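Local coordinates for uncharacterized protein (Chondromyces crocatus, PDB 6I86) that is of unknown function but is encoded in the crocagin gene cluster and probably takes part in making this ribosomally derived peptide natural product, at residues A[13-18]-A[99-104]; A[95-100]-A[107-112]; A[59-64]-A[135-140]; A[52-57]-A[119-124]. One frame throughout, in Å; residues are numbered along the deposited sequence.

Interaction 1. Residues A[13-18]-A[99-104]; sequences PASTWI and TTDEPT
S15 and D101 carry the polar centre of this contact, in which the loop after strand 94-99, shaped by an ST motif at T99, folds against the link between strands 4-14 and 17-22. The hydroxyl of S15, set between its backbone N and carbonyl carbon (chi1 64°), donates from OG to D101 OD1 over 2.9 Å, using the syn lone pair of that oxygen. The other carboxylate oxygen receives the amide: S15 N is 2.9 Å from D101 OD2 and nearly in line with its C-O bond, although the N-H bends to 134°. Two donors of one residue therefore fix the rotation of the carboxylate. An alanine at S15 would keep the amide bond, but would probably leave OD1 without its hydroxyl mate and the carboxylate freer to turn. Nearer the sheet, I18 and T99 form a non-hydrogen-bonded antiparallel pair, and T100 N reaches W17 O only weakly, at 3.4 Å. The methyl T100 CG2 lies 3.9 Å from W17 CE3, approaching the indole obliquely; W17 NE1 is bonded to Q55. In the second shell, one water accepts from T16 N and donates to W17 O. Another donates to P13 O and to E102 OE2. T99 OG1 ties this second water to the loop: it accepts from E102 N at 2.8 Å and donates to the water at 2.6 Å.

Interaction 2. Residues A[95-100]-A[107-112]; sequences LVACTT and RHVLTV
The two strands of a beta hairpin, 94-99 and 107-111, pair here, and their register slips by one residue where L95 faces both V109 and L110. The strand axes run antiparallel with an angle of 146° between their directions. Away from the slip the two strands exchange a pair of bonds: A97 N donates to R107 O at 2.8 Å, and R107 N returns a bond to A97 O at 3.0 Å. Next along, V96 and H108 form a non-hydrogen-bonded pair, and beside it V96 CA approaches R107 O to 3.1 Å as a CA-H...O contact. At the slip a single carbonyl serves two amides. V109 N reaches L95 O at 2.9 Å, while L110 N makes a weak bond to the same oxygen at 3.3 Å. L95 N then closes the ring by donating to L110 O at 2.8 Å, almost in line with that carbonyl. The extra residue is V109, whose psi of -65° departs from the extended range. Its CB points toward the opposing strand, and with CG1 anti to the backbone N (chi1 179°) its methyls divide between two partners: CG1 lies 3.9 Å from L95 CD2, and CG2 lies 3.9 Å from A97 CB. Behind this apolar group C66 of strand 60-69 touches L95, V109 and L110. One residue facing two, with a shared carbonyl acceptor, defines the classic beta bulge of antiparallel sheets.

Interaction 3. Residues A[59-64]-A[135-140]; sequences EGYFKV and ESAEAY
Y61 packs its aromatic ring on the backbone of residues 135-137, joining strand 60-69 to the loop before strand 148-154. S136 CA stands over one face, 3.6 Å above the ring plane and offset toward the rim. A137 N comes to 3.4 Å from Y61 CE2, and E135 O to 3.3 Å from Y61 CE1, both obliquely. The first torsion places Y61 CG anti to the carbonyl carbon (chi1 -84°), and from there the ring extends to the S136 backbone. An alanine at Y61 would probably open a gap beneath the S136 backbone and leave the loop freer to shift. Van der Waals packing also joins the aliphatic chain of K63 to the Y140 ring, the two crossing obliquely: K63 CB is 3.6 Å from Y140 CZ, and further out K63 CE lies 3.6 Å from Y140 CE1. A type I turn from A137 to Y140, with Y140 N bonded to A137 O at 3.3 Å, brings this second ring back to the strand. The polar links lie beyond the two segments. Y140 OH and K63 N both bond to D147 OD2, and K63 NZ bonds to E144 O. One polar approach remains within the contact: Y61 O, buried and without a hydrogen-bond partner in the model, meets the edge of the Y140 ring in its plane, at 3.3 Å from CE2. The weakly positive hydrogens of that edge would probably offset only part of what the carbonyl loses on burial.

Interaction 4. Residues A[52-57]-A[119-124]; sequences VLLQVV and VLREWS
R121 slides past L54, the two side chains running in opposite directions between strands 115-123 and 51-55. The R121 CB points toward the opposing strand, and CG, anti to the backbone N (chi1 170°), continues that course to meet the methyl L54 CD2. The next carbon packs most closely: R121 CD is 3.5 Å from L54 CD2 and also nears the carbonyl of L53. There the chain bends, chi3 of 87° setting NE where it forms a salt bridge with E84. At the tip NH1 and NH2 diverge. R121 NH1 makes a weak bond of 2.9 Å to a water, which in turn donates to Q55 O at 2.8 Å, so the guanidinium reaches the opposing backbone through one solvent molecule. R121 NH2 bonds to a glycerol that probably came from the crystallisation liquor. This is face-to-face packing of two beta sheets: strand 51-55 borders the four-stranded antiparallel sheet and strand 115-123 lies inside the five-stranded mixed one. Their segments run parallel to within 5°, with axes 9.2 Å apart, a spacing filled by side chains. W123 is one of the side chains that fill it. Its CE3 lies 3.6 Å from L54 CD2, and its CZ2 lies 3.9 Å from V56 CG1, both carbons approaching the indole obliquely, while W123 NE1 bonds to E128. The bridging water sits 3.1 Å above the W123 ring plane, toward the rim. Toward the start of both segments, V52 and V119 meet tip to tip, V52 CG2 to V119 CG1 at 4.0 Å.

The four contacts share two sheets. Interaction 2 uses strand 94-99, and interaction 1 takes over at its end and in the loop beyond; they share T99 and T100, with centres about 12 Å apart. Interaction 1 adjoins interaction 4 through backbone pairing of strands 17-22 and 51-55, and interaction 3 through pairing of strands 4-14 and 60-69, with centres about 13 Å apart in each case. Interactions 3 and 4, about 16 Å between centres, touch where F62 meets V56 and V64 meets W123. Along the chain interaction 2 is nested within the loops closed by 3 and 4, whereas the segments of 1, 3 and 4 alternate with one another. The interleaving ties distant parts of the sequence into one compact, two-sheet domain.

Interaction 1. Residues A[13-18]-A[99-104]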
loop_
_atom_site.group_PDB
_atom_site.type_symbol
_atom_site.label_atom_id
_atom_site.label_comp_id
_atom_site.label_asym_id
_atom_site.label_seq_id
_atom_site.Cartn_x
_atom_site.Cartn_y
_atom_site.Cartn_z
ATOM N N PRO A 13 6.410 5.577 8.350
ATOM C CA PRO A 13 7.816 5.232 8.119
ATOM C C PRO A 13 7.960 3.794 7.653
ATOM O O PRO A 13 7.123 2.933 7.932
ATOM C CB PRO A 13 8.450 5.429 9.500
ATOM C CG PRO A 13 7.342 5.075 10.453
ATOM C CD PRO A 13 6.053 5.514 9.778
ATOM N N ALA A 14 9.052 3.543 6.934
ATOM C CA ALA A 14 9.351 2.204 6.450
ATOM C C ALA A 14 10.808 2.148 6.021
ATOM O O ALA A 14 11.348 3.120 5.485
ATOM C CB ALA A 14 8.438 1.807 5.285
ATOM N N SER A 15 11.437 0.998 6.268
ATOM C CA SER A 15 12.806 0.761 5.838
ATOM C C SER A 15 12.916 -0.184 4.651
ATOM O O SER A 15 13.896 -0.095 3.906
ATOM C CB SER A 15 13.643 0.203 7.001
ATOM O OG SER A 15 13.167 -1.065 7.421
ATOM N N THR A 16 11.944 -1.075 4.451
ATOM C CA THR A 16 11.995 -2.016 3.338
ATOM C C THR A 16 10.629 -2.197 2.683
ATOM O O THR A 16 10.456 -1.869 1.505
ATOM C CB THR A 16 12.533 -3.377 3.797
ATOM O OG1 THR A 16 11.831 -3.800 4.973
ATOM C CG2 THR A 16 14.021 -3.307 4.105
ATOM N N TRP A 17 9.654 -2.715 3.427
ATOM C CA TRP A 17 8.372 -3.114 2.862
ATOM C C TRP A 17 7.212 -2.415 3.561
ATOM O O TRP A 17 7.115 -2.438 4.792
ATOM C CB TRP A 17 8.178 -4.628 2.959
ATOM C CG TRP A 17 9.073 -5.425 2.068
ATOM C CD1 TRP A 17 9.896 -4.953 1.086
ATOM C CD2 TRP A 17 9.217 -6.847 2.062
ATOM N NE1 TRP A 17 10.550 -5.995 0.477
ATOM C CE2 TRP A 17 10.150 -7.170 1.058
ATOM C CE3 TRP A 17 8.651 -7.880 2.814
ATOM C CZ2 TRP A 17 10.530 -8.484 0.786
ATOM C CZ3 TRP A 17 9.027 -9.182 2.544
ATOM C CH2 TRP A 17 9.957 -9.473 1.539
ATOM N N ILE A 18 6.332 -1.811 2.765
ATOM C CA ILE A 18 4.998 -1.418 3.201
ATOM C C ILE A 18 4.024 -2.454 2.660
ATOM O O ILE A 18 4.092 -2.820 1.479
ATOM C CB ILE A 18 4.637 -0.006 2.710
ATOM C CG1 ILE A 18 5.645 1.015 3.238
ATOM C CG2 ILE A 18 3.231 0.366 3.145
ATOM C CD1 ILE A 18 5.641 2.333 2.489
ATOM N N THR A 99 4.013 -2.367 8.177
ATOM C CA THR A 99 5.366 -2.482 7.656
ATOM C C THR A 99 6.051 -3.649 8.351
ATOM O O THR A 99 5.576 -4.158 9.368
ATOM C CB THR A 99 6.184 -1.195 7.860
ATOM O OG1 THR A 99 6.612 -1.111 9.224
ATOM C CG2 THR A 99 5.365 0.046 7.507
ATOM N N THR A 100 7.180 -4.084 7.789
ATOM C CA THR A 100 7.989 -5.073 8.489
ATOM C C THR A 100 8.674 -4.485 9.714
ATOM O O THR A 100 9.188 -5.246 10.541
ATOM C CB THR A 100 9.030 -5.683 7.546
ATOM O OG1 THR A 100 9.753 -4.640 6.882
ATOM C CG2 THR A 100 8.354 -6.573 6.511
ATOM N N ASP A 101 8.686 -3.157 9.851
ATOM C CA ASP A 101 9.187 -2.525 11.066
ATOM C C ASP A 101 8.126 -2.506 12.162
ATOM O O ASP A 101 8.445 -2.688 13.343
ATOM C CB ASP A 101 9.667 -1.102 10.766
ATOM C CG ASP A 101 10.737 -1.057 9.692
ATOM O OD1 ASP A 101 11.669 -1.885 9.747
ATOM O OD2 ASP A 101 10.660 -0.183 8.800
ATOM N N GLU A 102 6.862 -2.286 11.790
ATOM C CA GLU A 102 5.748 -2.200 12.736
ATOM C C GLU A 102 4.636 -3.133 12.274
ATOM O O GLU A 102 3.658 -2.696 11.653
ATOM C CB GLU A 102 5.237 -0.764 12.864
ATOM C CG GLU A 102 6.323 0.258 13.142
ATOM C CD GLU A 102 5.769 1.647 13.380
ATOM O OE1 GLU A 102 5.050 1.834 14.383
ATOM O OE2 GLU A 102 6.052 2.550 12.565
ATOM N N PRO A 103 4.756 -4.433 12.560
ATOM C CA PRO A 103 3.711 -5.381 12.131
ATOM C C PRO A 103 2.347 -5.132 12.756
ATOM O O PRO A 103 1.335 -5.552 12.180
ATOM C CB PRO A 103 4.275 -6.745 12.555
ATOM C CG PRO A 103 5.381 -6.448 13.520
ATOM C CD PRO A 103 5.928 -5.116 13.130
ATOM N N THR A 104 2.279 -4.476 13.911
ATOM C CA THR A 104 1.009 -4.204 14.574
ATOM C C THR A 104 0.415 -2.856 14.183
ATOM O O THR A 104 -0.501 -2.381 14.863
ATOM C CB THR A 104 1.180 -4.257 16.095
ATOM O OG1 THR A 104 2.021 -3.177 16.518
ATOM C CG2 THR A 104 1.808 -5.578 16.520
HETATM O O HOH W 1 6.973 1.299 10.117
HETATM O O HOH W 2 9.829 -1.915 6.267
#

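Interaction 2. Residues A[95-100]-A[107-112]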
loop_
_atom_site.group_PDB
_atom_site.type_symbol
_atom_site.label_atom_id
_atom_site.label_comp_id
_atom_site.label_asym_id
_atom_site.label_seq_id
_atom_site.Cartn_x
_atom_site.Cartn_y
_atom_site.Cartn_z
ATOM N N LEU A 95 -9.331 -2.371 3.948
ATOM C CA LEU A 95 -7.941 -2.320 3.512
ATOM C C LEU A 95 -7.107 -1.624 4.580
ATOM O O LEU A 95 -7.393 -0.481 4.949
ATOM C CB LEU A 95 -7.830 -1.585 2.178
ATOM C CG LEU A 95 -6.434 -1.441 1.584
ATOM C CD1 LEU A 95 -5.890 -2.799 1.169
ATOM C CD2 LEU A 95 -6.473 -0.484 0.409
ATOM N N VAL A 96 -6.084 -2.318 5.082
ATOM C CA VAL A 96 -5.209 -1.791 6.120
ATOM C C VAL A 96 -3.760 -1.999 5.703
ATOM O O VAL A 96 -3.454 -2.755 4.778
ATOM C CB VAL A 96 -5.462 -2.445 7.495
ATOM C CG1 VAL A 96 -6.913 -2.288 7.907
ATOM C CG2 VAL A 96 -5.091 -3.904 7.446
ATOM N N ALA A 97 -2.862 -1.326 6.418
ATOM C CA ALA A 97 -1.453 -1.308 6.063
ATOM C C ALA A 97 -0.585 -1.524 7.293
ATOM O O ALA A 97 -0.935 -1.110 8.402
ATOM C CB ALA A 97 -1.067 0.014 5.387
ATOM N N CYS A 98 0.555 -2.182 7.079
ATOM C CA CYS A 98 1.592 -2.307 8.091
ATOM C C CYS A 98 2.945 -2.237 7.394
ATOM O O CYS A 98 3.029 -2.044 6.178
ATOM C CB CYS A 98 1.424 -3.599 8.898
ATOM S SG CYS A 98 2.207 -5.054 8.183
ATOM N N THR A 99 4.013 -2.367 8.177
ATOM C CA THR A 99 5.366 -2.482 7.656
ATOM C C THR A 99 6.051 -3.649 8.351
ATOM O O THR A 99 5.576 -4.158 9.368
ATOM C CB THR A 99 6.184 -1.195 7.860
ATOM O OG1 THR A 99 6.612 -1.111 9.224
ATOM C CG2 THR A 99 5.365 0.046 7.507
ATOM N N THR A 100 7.180 -4.084 7.789
ATOM C CA THR A 100 7.989 -5.073 8.489
ATOM C C THR A 100 8.674 -4.485 9.714
ATOM O O THR A 100 9.188 -5.246 10.541
ATOM C CB THR A 100 9.030 -5.683 7.546
ATOM O OG1 THR A 100 9.753 -4.640 6.882
ATOM C CG2 THR A 100 8.354 -6.573 6.511
ATOM N N ARG A 107 -2.954 0.120 10.171
ATOM C CA ARG A 107 -3.344 1.454 9.736
ATOM C C ARG A 107 -4.480 1.351 8.727
ATOM O O ARG A 107 -4.293 0.818 7.628
ATOM C CB ARG A 107 -2.146 2.180 9.130
ATOM C CG ARG A 107 -2.469 3.567 8.609
ATOM C CD ARG A 107 -2.549 4.578 9.744
ATOM N NE ARG A 107 -1.371 4.538 10.607
ATOM C CZ ARG A 107 -0.252 5.220 10.376
ATOM N NH1 ARG A 107 -0.155 5.998 9.308
ATOM N NH2 ARG A 107 0.770 5.124 11.215
ATOM N N HIS A 108 -5.651 1.861 9.095
ATOM C CA HIS A 108 -6.789 1.823 8.187
ATOM C C HIS A 108 -6.530 2.716 6.982
ATOM O O HIS A 108 -6.165 3.886 7.128
ATOM C CB HIS A 108 -8.067 2.261 8.898
ATOM C CG HIS A 108 -9.281 2.205 8.026
ATOM N ND1 HIS A 108 -10.184 3.242 7.933
ATOM C CD2 HIS A 108 -9.737 1.237 7.195
ATOM C CE1 HIS A 108 -11.145 2.913 7.089
ATOM N NE2 HIS A 108 -10.898 1.700 6.627
ATOM N N VAL A 109 -6.720 2.161 5.791
ATOM C CA VAL A 109 -6.528 2.881 4.538
ATOM C C VAL A 109 -7.867 3.268 3.921
ATOM O O VAL A 109 -8.189 4.452 3.797
ATOM C CB VAL A 109 -5.681 2.051 3.550
ATOM C CG1 VAL A 109 -5.510 2.811 2.264
ATOM C CG2 VAL A 109 -4.333 1.691 4.161
ATOM N N LEU A 110 -8.659 2.275 3.527
ATOM C CA LEU A 110 -9.975 2.486 2.954
ATOM C C LEU A 110 -10.844 1.285 3.294
ATOM O O LEU A 110 -10.344 0.175 3.490
ATOM C CB LEU A 110 -9.909 2.670 1.428
ATOM C CG LEU A 110 -9.437 3.997 0.831
ATOM C CD1 LEU A 110 -9.366 3.908 -0.689
ATOM C CD2 LEU A 110 -10.355 5.131 1.255
ATOM N N THR A 111 -12.149 1.516 3.373
ATOM C CA THR A 111 -13.128 0.438 3.422
ATOM C C THR A 111 -13.887 0.437 2.104
ATOM O O THR A 111 -14.584 1.405 1.783
ATOM C CB THR A 111 -14.089 0.590 4.601
ATOM O OG1 THR A 111 -13.366 0.414 5.827
ATOM C CG2 THR A 111 -15.193 -0.456 4.518
ATOM N N VAL A 112 -13.737 -0.640 1.342
ATOM C CA VAL A 112 -14.330 -0.754 0.013
ATOM C C VAL A 112 -15.291 -1.937 0.042
ATOM O O VAL A 112 -15.303 -2.684 1.032
ATOM C CB VAL A 112 -13.241 -0.923 -1.058
ATOM C CG1 VAL A 112 -12.341 0.306 -1.096
ATOM C CG2 VAL A 112 -12.433 -2.184 -0.791
#

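Interaction 3. Residues A[59-64]-A[135-140]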
loop_
_atom_site.group_PDB
_atom_site.type_symbol
_atom_site.label_atom_id
_atom_site.label_comp_id
_atom_site.label_asym_id
_atom_site.label_seq_id
_atom_site.Cartn_x
_atom_site.Cartn_y
_atom_site.Cartn_z
ATOM N N GLU A 59 15.297 3.679 4.343
ATOM C CA GLU A 59 14.364 4.088 5.386
ATOM C C GLU A 59 13.953 5.547 5.218
ATOM O O GLU A 59 14.784 6.414 4.929
ATOM C CB GLU A 59 14.986 3.872 6.768
ATOM C CG GLU A 59 14.448 4.799 7.859
ATOM C CD GLU A 59 13.115 4.341 8.426
ATOM O OE1 GLU A 59 12.328 5.202 8.877
ATOM O OE2 GLU A 59 12.856 3.122 8.429
ATOM N N GLY A 60 12.664 5.809 5.396
ATOM C CA GLY A 60 12.168 7.167 5.363
ATOM C C GLY A 60 10.718 7.210 5.789
ATOM O O GLY A 60 10.174 6.234 6.308
ATOM N N TYR A 61 10.101 8.367 5.574
ATOM C CA TYR A 61 8.668 8.550 5.761
ATOM C C TYR A 61 8.043 8.804 4.400
ATOM O O TYR A 61 8.538 9.637 3.636
ATOM C CB TYR A 61 8.368 9.719 6.700
ATOM C CG TYR A 61 8.420 9.380 8.170
ATOM C CD1 TYR A 61 9.619 9.405 8.866
ATOM C CD2 TYR A 61 7.265 9.048 8.865
ATOM C CE1 TYR A 61 9.670 9.105 10.214
ATOM C CE2 TYR A 61 7.305 8.746 10.214
ATOM C CZ TYR A 61 8.509 8.774 10.883
ATOM O OH TYR A 61 8.555 8.474 12.227
ATOM N N PHE A 62 6.960 8.097 4.099
ATOM C CA PHE A 62 6.419 8.088 2.750
ATOM C C PHE A 62 4.915 8.304 2.766
ATOM O O PHE A 62 4.203 7.755 3.612
ATOM C CB PHE A 62 6.767 6.775 2.046
ATOM C CG PHE A 62 8.222 6.422 2.143
ATOM C CD1 PHE A 62 9.168 7.133 1.419
ATOM C CD2 PHE A 62 8.650 5.408 2.986
ATOM C CE1 PHE A 62 10.518 6.826 1.516
ATOM C CE2 PHE A 62 10.001 5.094 3.086
ATOM C CZ PHE A 62 10.935 5.803 2.350
ATOM N N LYS A 63 4.449 9.106 1.816
ATOM C CA LYS A 63 3.035 9.409 1.651
ATOM C C LYS A 63 2.487 8.541 0.526
ATOM O O LYS A 63 2.968 8.614 -0.611
ATOM C CB LYS A 63 2.835 10.893 1.345
ATOM C CG LYS A 63 1.403 11.286 1.018
ATOM C CD LYS A 63 1.296 12.776 0.697
ATOM C CE LYS A 63 1.585 13.637 1.918
ATOM N NZ LYS A 63 1.529 15.094 1.601
ATOM N N VAL A 64 1.492 7.717 0.842
ATOM C CA VAL A 64 0.891 6.799 -0.117
ATOM C C VAL A 64 -0.580 7.156 -0.253
ATOM O O VAL A 64 -1.329 7.115 0.730
ATOM C CB VAL A 64 1.060 5.331 0.306
ATOM C CG1 VAL A 64 0.497 4.401 -0.763
ATOM C CG2 VAL A 64 2.523 5.021 0.574
ATOM N N GLU A 135 11.814 13.377 9.606
ATOM C CA GLU A 135 11.933 12.929 10.990
ATOM C C GLU A 135 10.651 12.297 11.509
ATOM O O GLU A 135 10.707 11.402 12.361
ATOM C CB GLU A 135 12.323 14.101 11.891
ATOM C CG GLU A 135 13.680 14.709 11.587
ATOM C CD GLU A 135 13.839 16.091 12.186
ATOM O OE1 GLU A 135 14.635 16.890 11.647
ATOM O OE2 GLU A 135 13.165 16.381 13.196
ATOM N N SER A 136 9.499 12.747 11.025
ATOM C CA SER A 136 8.222 12.283 11.541
ATOM C C SER A 136 7.160 12.512 10.478
ATOM O O SER A 136 7.366 13.267 9.523
ATOM C CB SER A 136 7.856 13.003 12.846
ATOM O OG SER A 136 7.539 14.366 12.613
ATOM N N ALA A 137 6.017 11.842 10.650
ATOM C CA ALA A 137 4.907 12.027 9.720
ATOM C C ALA A 137 4.459 13.480 9.689
ATOM O O ALA A 137 4.058 13.999 8.640
ATOM C CB ALA A 137 3.740 11.122 10.110
ATOM N N GLU A 138 4.528 14.150 10.841
ATOM C CA GLU A 138 4.089 15.534 10.950
ATOM C C GLU A 138 5.010 16.474 10.183
ATOM O O GLU A 138 4.561 17.510 9.677
ATOM C CB GLU A 138 4.014 15.940 12.426
ATOM C CG GLU A 138 3.213 15.012 13.382
ATOM C CD GLU A 138 3.716 13.569 13.492
ATOM O OE1 GLU A 138 4.820 13.260 13.011
ATOM O OE2 GLU A 138 2.985 12.734 14.066
ATOM N N ALA A 139 6.292 16.129 10.084
ATOM C CA ALA A 139 7.290 16.931 9.394
ATOM C C ALA A 139 7.363 16.636 7.902
ATOM O O ALA A 139 8.132 17.294 7.192
ATOM C CB ALA A 139 8.667 16.714 10.030
ATOM N N TYR A 140 6.602 15.662 7.415
ATOM C CA TYR A 140 6.503 15.432 5.983
ATOM C C TYR A 140 5.861 16.656 5.342
ATOM O O TYR A 140 4.731 17.016 5.713
ATOM C CB TYR A 140 5.685 14.174 5.688
ATOM C CG TYR A 140 5.748 13.687 4.249
ATOM C CD1 TYR A 140 5.092 14.368 3.228
ATOM C CD2 TYR A 140 6.451 12.536 3.916
ATOM C CE1 TYR A 140 5.145 13.921 1.915
ATOM C CE2 TYR A 140 6.508 12.081 2.608
ATOM C CZ TYR A 140 5.852 12.777 1.613
ATOM O OH TYR A 140 5.901 12.334 0.309
#

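Interaction 4. Residues A[52-57]-A[119-124]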
loop_
_atom_site.group_PDB
_atom_site.type_symbol
_atom_site.label_atom_id
_atom_site.label_comp_id
_atom_site.label_asym_id
_atom_site.label_seq_id
_atom_site.Cartn_x
_atom_site.Cartn_y
_atom_site.Cartn_z
ATOM N N VAL A 52 -0.528 -6.753 -1.064
ATOM C CA VAL A 52 0.239 -6.006 -2.052
ATOM C C VAL A 52 1.456 -5.420 -1.348
ATOM O O VAL A 52 1.350 -4.922 -0.221
ATOM C CB VAL A 52 -0.616 -4.902 -2.714
ATOM C CG1 VAL A 52 0.255 -3.909 -3.467
ATOM C CG2 VAL A 52 -1.649 -5.524 -3.647
ATOM N N LEU A 53 2.615 -5.495 -2.003
ATOM C CA LEU A 53 3.896 -5.175 -1.382
ATOM C C LEU A 53 4.464 -3.910 -2.014
ATOM O O LEU A 53 4.637 -3.845 -3.236
ATOM C CB LEU A 53 4.869 -6.351 -1.523
ATOM C CG LEU A 53 6.188 -6.366 -0.746
ATOM C CD1 LEU A 53 6.608 -7.804 -0.469
ATOM C CD2 LEU A 53 7.291 -5.637 -1.503
ATOM N N LEU A 54 4.758 -2.913 -1.178
ATOM C CA LEU A 54 5.366 -1.654 -1.600
ATOM C C LEU A 54 6.790 -1.593 -1.059
ATOM O O LEU A 54 6.994 -1.352 0.136
ATOM C CB LEU A 54 4.550 -0.461 -1.109
ATOM C CG LEU A 54 3.267 -0.115 -1.858
ATOM C CD1 LEU A 54 2.342 0.694 -0.968
ATOM C CD2 LEU A 54 3.612 0.671 -3.106
ATOM N N GLN A 55 7.767 -1.799 -1.937
ATOM C CA GLN A 55 9.170 -1.770 -1.549
ATOM C C GLN A 55 9.715 -0.350 -1.617
ATOM O O GLN A 55 9.407 0.406 -2.542
ATOM C CB GLN A 55 10.001 -2.691 -2.448
ATOM C CG GLN A 55 11.500 -2.636 -2.188
ATOM C CD GLN A 55 12.192 -3.958 -2.460
ATOM O OE1 GLN A 55 11.680 -5.022 -2.115
ATOM N NE2 GLN A 55 13.367 -3.894 -3.076
ATOM N N VAL A 56 10.519 0.011 -0.619
ATOM C CA VAL A 56 11.269 1.257 -0.632
ATOM C C VAL A 56 12.751 0.910 -0.630
ATOM O O VAL A 56 13.163 -0.175 -0.209
ATOM C CB VAL A 56 10.924 2.178 0.555
ATOM C CG1 VAL A 56 9.444 2.521 0.544
ATOM C CG2 VAL A 56 11.324 1.529 1.873
ATOM N N VAL A 57 13.554 1.853 -1.116
ATOM C CA VAL A 57 14.983 1.612 -1.267
ATOM C C VAL A 57 15.709 1.803 0.058
ATOM O O VAL A 57 16.621 1.040 0.397
ATOM C CB VAL A 57 15.545 2.532 -2.365
ATOM C CG1 VAL A 57 16.958 2.135 -2.720
ATOM C CG2 VAL A 57 14.651 2.490 -3.594
ATOM N N VAL A 119 -5.130 -4.082 -9.055
ATOM C CA VAL A 119 -4.372 -3.113 -8.274
ATOM C C VAL A 119 -3.244 -2.580 -9.138
ATOM O O VAL A 119 -2.448 -3.358 -9.676
ATOM C CB VAL A 119 -3.810 -3.725 -6.980
ATOM C CG1 VAL A 119 -2.897 -2.726 -6.276
ATOM C CG2 VAL A 119 -4.940 -4.146 -6.065
ATOM N N LEU A 120 -3.173 -1.262 -9.270
ATOM C CA LEU A 120 -2.056 -0.608 -9.931
ATOM C C LEU A 120 -1.176 0.028 -8.866
ATOM O O LEU A 120 -1.629 0.903 -8.120
ATOM C CB LEU A 120 -2.539 0.444 -10.929
ATOM C CG LEU A 120 -1.426 1.125 -11.727
ATOM C CD1 LEU A 120 -0.785 0.120 -12.677
ATOM C CD2 LEU A 120 -1.973 2.320 -12.498
ATOM N N ARG A 121 0.072 -0.420 -8.789
ATOM C CA ARG A 121 1.078 0.220 -7.954
ATOM C C ARG A 121 1.891 1.169 -8.821
ATOM O O ARG A 121 2.628 0.725 -9.706
ATOM C CB ARG A 121 2.002 -0.799 -7.293
ATOM C CG ARG A 121 3.205 -0.145 -6.620
ATOM C CD ARG A 121 4.191 -1.166 -6.084
ATOM N NE ARG A 121 5.165 -1.596 -7.081
ATOM C CZ ARG A 121 6.379 -1.066 -7.197
ATOM N NH1 ARG A 121 6.754 -0.087 -6.383
ATOM N NH2 ARG A 121 7.218 -1.512 -8.122
ATOM N N GLU A 122 1.753 2.465 -8.567
ATOM C CA GLU A 122 2.574 3.488 -9.195
ATOM C C GLU A 122 3.492 4.078 -8.135
ATOM O O GLU A 122 3.029 4.456 -7.054
ATOM C CB GLU A 122 1.713 4.585 -9.817
ATOM C CG GLU A 122 0.831 4.097 -10.946
ATOM C CD GLU A 122 -0.061 5.184 -11.503
ATOM O OE1 GLU A 122 0.199 5.646 -12.633
ATOM O OE2 GLU A 122 -1.025 5.577 -10.808
ATOM N N TRP A 123 4.785 4.149 -8.436
ATOM C CA TRP A 123 5.750 4.634 -7.464
ATOM C C TRP A 123 6.763 5.538 -8.145
ATOM O O TRP A 123 7.183 5.280 -9.277
ATOM C CB TRP A 123 6.470 3.470 -6.770
ATOM C CG TRP A 123 7.171 3.878 -5.523
ATOM C CD1 TRP A 123 8.478 4.246 -5.399
ATOM C CD2 TRP A 123 6.600 3.973 -4.216
ATOM N NE1 TRP A 123 8.759 4.556 -4.092
ATOM C CE2 TRP A 123 7.621 4.397 -3.345
ATOM C CE3 TRP A 123 5.324 3.736 -3.696
ATOM C CZ2 TRP A 123 7.405 4.591 -1.983
ATOM C CZ3 TRP A 123 5.112 3.929 -2.349
ATOM C CH2 TRP A 123 6.146 4.352 -1.505
ATOM N N SER A 124 7.146 6.600 -7.446
ATOM C CA SER A 124 8.167 7.536 -7.903
ATOM C C SER A 124 9.389 7.360 -7.008
ATOM O O SER A 124 9.387 7.790 -5.851
ATOM C CB SER A 124 7.653 8.971 -7.862
ATOM O OG SER A 124 8.678 9.883 -8.209
HETATM O O HOH W 3 6.870 0.884 -3.606
#